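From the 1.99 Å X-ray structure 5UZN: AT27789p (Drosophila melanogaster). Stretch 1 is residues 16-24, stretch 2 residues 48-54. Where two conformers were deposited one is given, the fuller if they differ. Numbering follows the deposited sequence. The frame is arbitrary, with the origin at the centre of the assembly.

Stretch 1 (16-24) RGLPYTSFE
Stretch 2 (48-54) LHSGTAD

The His49 imidazole uses both nitrogens: NE2 bonds across to stretch 1, while ND1 accepts a bond from its own stretch. His49 NE2 donates to Ser22 O at 2.6 Å, a short bond across the contact. His49 ND1 accepts from Gly51 N at 2.9 Å within its own stretch, where the chain turns at Gly51. The ring reaches this position with chi1 t (-157°) and chi2 -57°, and it is the residue most covered by the other stretch.

Stretch 1 forms a type I turn from Pro19 to Ser22, closed by Ser22 N to Pro19 O at 3.0 Å. The turn lays Tyr20 CA over the His49 ring face, 3.9 Å from the centroid. Tyr20 and Phe23, both chi1 m, meet the His49 ring obliquely, with centroids 5.7 and 5.5 Å away.

The chains run in opposite directions, with CA-CA distances of 4.5 Å for Arg16 and Thr52, 4.6 Å for Leu18 and Gly51, and 5.4 Å for Tyr20 and His49. Leu18 N donates to Gly51 O at 2.9 Å. A water donates to Leu18 O at 2.8 Å and weakly to Gly51 O at 3.5 Å.

Gly51 turns the corner at phi/psi 81/7, which calls for glycine; an ideal CB would also lie 3.2 Å from Tyr20 CE1. Gly17, at 89/15, likewise suits glycine. Leu18 (m, p) is buried, its CD2 3.8 Å from Ala53 CB, an apolar contact.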

# COMPACT_ATOMS: atom_id res chain seq x y z
N ARG A 16 0.47 5.91 -4.24
CA ARG A 16 1.44 6.68 -4.99
C ARG A 16 2.30 7.53 -4.06
O ARG A 16 1.91 7.84 -2.93
CB ARG A 16 0.75 7.58 -6.02
CG ARG A 16 -0.05 6.78 -7.04
CD ARG A 16 -0.70 7.67 -8.07
NE ARG A 16 0.20 8.00 -9.15
CZ ARG A 16 0.46 7.16 -10.15
NH1 ARG A 16 -0.13 5.96 -10.18
NH2 ARG A 16 1.27 7.53 -11.13
N GLY A 17 3.49 7.88 -4.54
CA GLY A 17 4.39 8.72 -3.77
C GLY A 17 5.34 8.00 -2.84
O GLY A 17 5.92 8.65 -1.97
N LEU A 18 5.51 6.69 -2.99
CA LEU A 18 6.43 5.99 -2.10
C LEU A 18 7.85 6.43 -2.41
O LEU A 18 8.17 6.68 -3.58
CB LEU A 18 6.35 4.47 -2.29
CG LEU A 18 5.30 3.64 -1.57
CD1 LEU A 18 3.93 3.98 -2.09
CD2 LEU A 18 5.63 2.15 -1.76
N PRO A 19 8.73 6.52 -1.41
CA PRO A 19 10.16 6.69 -1.67
C PRO A 19 10.75 5.45 -2.33
O PRO A 19 10.30 4.33 -2.10
CB PRO A 19 10.77 6.90 -0.28
CG PRO A 19 9.62 7.02 0.68
CD PRO A 19 8.42 6.40 0.03
N TYR A 20 11.80 5.64 -3.13
CA TYR A 20 12.39 4.50 -3.81
C TYR A 20 13.16 3.59 -2.86
O TYR A 20 13.59 2.50 -3.27
CB TYR A 20 13.28 4.99 -4.95
CG TYR A 20 12.55 5.84 -5.99
CD1 TYR A 20 11.19 5.65 -6.24
CD2 TYR A 20 13.21 6.83 -6.71
CE1 TYR A 20 10.52 6.42 -7.18
CE2 TYR A 20 12.54 7.60 -7.66
CZ TYR A 20 11.19 7.39 -7.89
OH TYR A 20 10.52 8.15 -8.82
N THR A 21 13.32 3.98 -1.59
CA THR A 21 13.86 3.09 -0.57
C THR A 21 12.80 2.37 0.25
O THR A 21 13.14 1.65 1.18
CB THR A 21 14.78 3.87 0.40
OG1 THR A 21 14.13 5.07 0.82
CG2 THR A 21 16.09 4.21 -0.26
N SER A 22 11.51 2.52 -0.07
CA SER A 22 10.46 1.87 0.71
C SER A 22 9.96 0.62 0.01
O SER A 22 9.50 0.68 -1.14
CB SER A 22 9.30 2.84 0.96
OG SER A 22 9.66 3.77 1.96
N PHE A 23 10.01 -0.51 0.71
CA PHE A 23 9.60 -1.77 0.12
C PHE A 23 8.45 -2.36 0.91
O PHE A 23 7.72 -1.61 1.56
CB PHE A 23 10.80 -2.70 0.03
CG PHE A 23 11.92 -2.11 -0.77
CD1 PHE A 23 11.85 -2.09 -2.15
CD2 PHE A 23 13.01 -1.52 -0.14
CE1 PHE A 23 12.85 -1.53 -2.90
CE2 PHE A 23 14.02 -0.94 -0.88
CZ PHE A 23 13.95 -0.95 -2.27
N GLU A 24 8.26 -3.69 0.85
CA GLU A 24 7.04 -4.26 1.41
C GLU A 24 6.93 -3.97 2.90
O GLU A 24 5.85 -3.57 3.38
CB GLU A 24 6.99 -5.76 1.15
CG GLU A 24 6.48 -6.08 -0.28
CD GLU A 24 6.53 -7.56 -0.64
OE1 GLU A 24 7.02 -7.89 -1.74
OE2 GLU A 24 6.07 -8.40 0.17
N LEU A 48 13.69 -1.00 -11.51
CA LEU A 48 13.72 0.27 -10.78
C LEU A 48 12.38 0.55 -10.11
O LEU A 48 11.34 0.56 -10.78
CB LEU A 48 14.05 1.43 -11.72
CG LEU A 48 15.39 1.40 -12.44
CD1 LEU A 48 15.62 2.76 -13.07
CD2 LEU A 48 16.48 1.05 -11.45
N HIS A 49 12.43 0.82 -8.80
CA HIS A 49 11.26 1.23 -8.01
C HIS A 49 10.49 2.33 -8.73
O HIS A 49 11.06 3.35 -9.13
CB HIS A 49 11.74 1.73 -6.63
CG HIS A 49 10.70 1.68 -5.54
ND1 HIS A 49 9.49 2.31 -5.63
CD2 HIS A 49 10.74 1.10 -4.31
CE1 HIS A 49 8.81 2.12 -4.50
NE2 HIS A 49 9.55 1.39 -3.69
N SER A 50 9.19 2.12 -8.93
CA SER A 50 8.40 3.12 -9.64
C SER A 50 7.74 4.14 -8.73
O SER A 50 7.09 5.06 -9.23
CB SER A 50 7.33 2.44 -10.49
OG SER A 50 6.25 2.05 -9.65
N GLY A 51 7.90 4.01 -7.42
CA GLY A 51 7.23 4.93 -6.52
C GLY A 51 5.78 4.62 -6.23
O GLY A 51 5.10 5.44 -5.60
N THR A 52 5.25 3.48 -6.68
CA THR A 52 3.87 3.11 -6.40
C THR A 52 3.82 1.66 -5.95
O THR A 52 4.78 0.90 -6.08
CB THR A 52 2.95 3.29 -7.62
OG1 THR A 52 3.22 2.25 -8.58
CG2 THR A 52 3.17 4.64 -8.25
N ALA A 53 2.65 1.26 -5.45
CA ALA A 53 2.49 -0.05 -4.87
C ALA A 53 1.01 -0.36 -4.77
O ALA A 53 0.17 0.54 -4.83
CB ALA A 53 3.12 -0.13 -3.47
N ASP A 54 0.72 -1.64 -4.55
CA ASP A 54 -0.62 -2.11 -4.19
C ASP A 54 -0.59 -2.83 -2.85
O ASP A 54 0.33 -3.61 -2.59
CB ASP A 54 -1.20 -3.06 -5.22
CG ASP A 54 -1.63 -2.37 -6.47
OD1 ASP A 54 -2.09 -1.21 -6.38
OD2 ASP A 54 -1.49 -2.98 -7.56
O HOH W 1 7.07 8.31 -5.59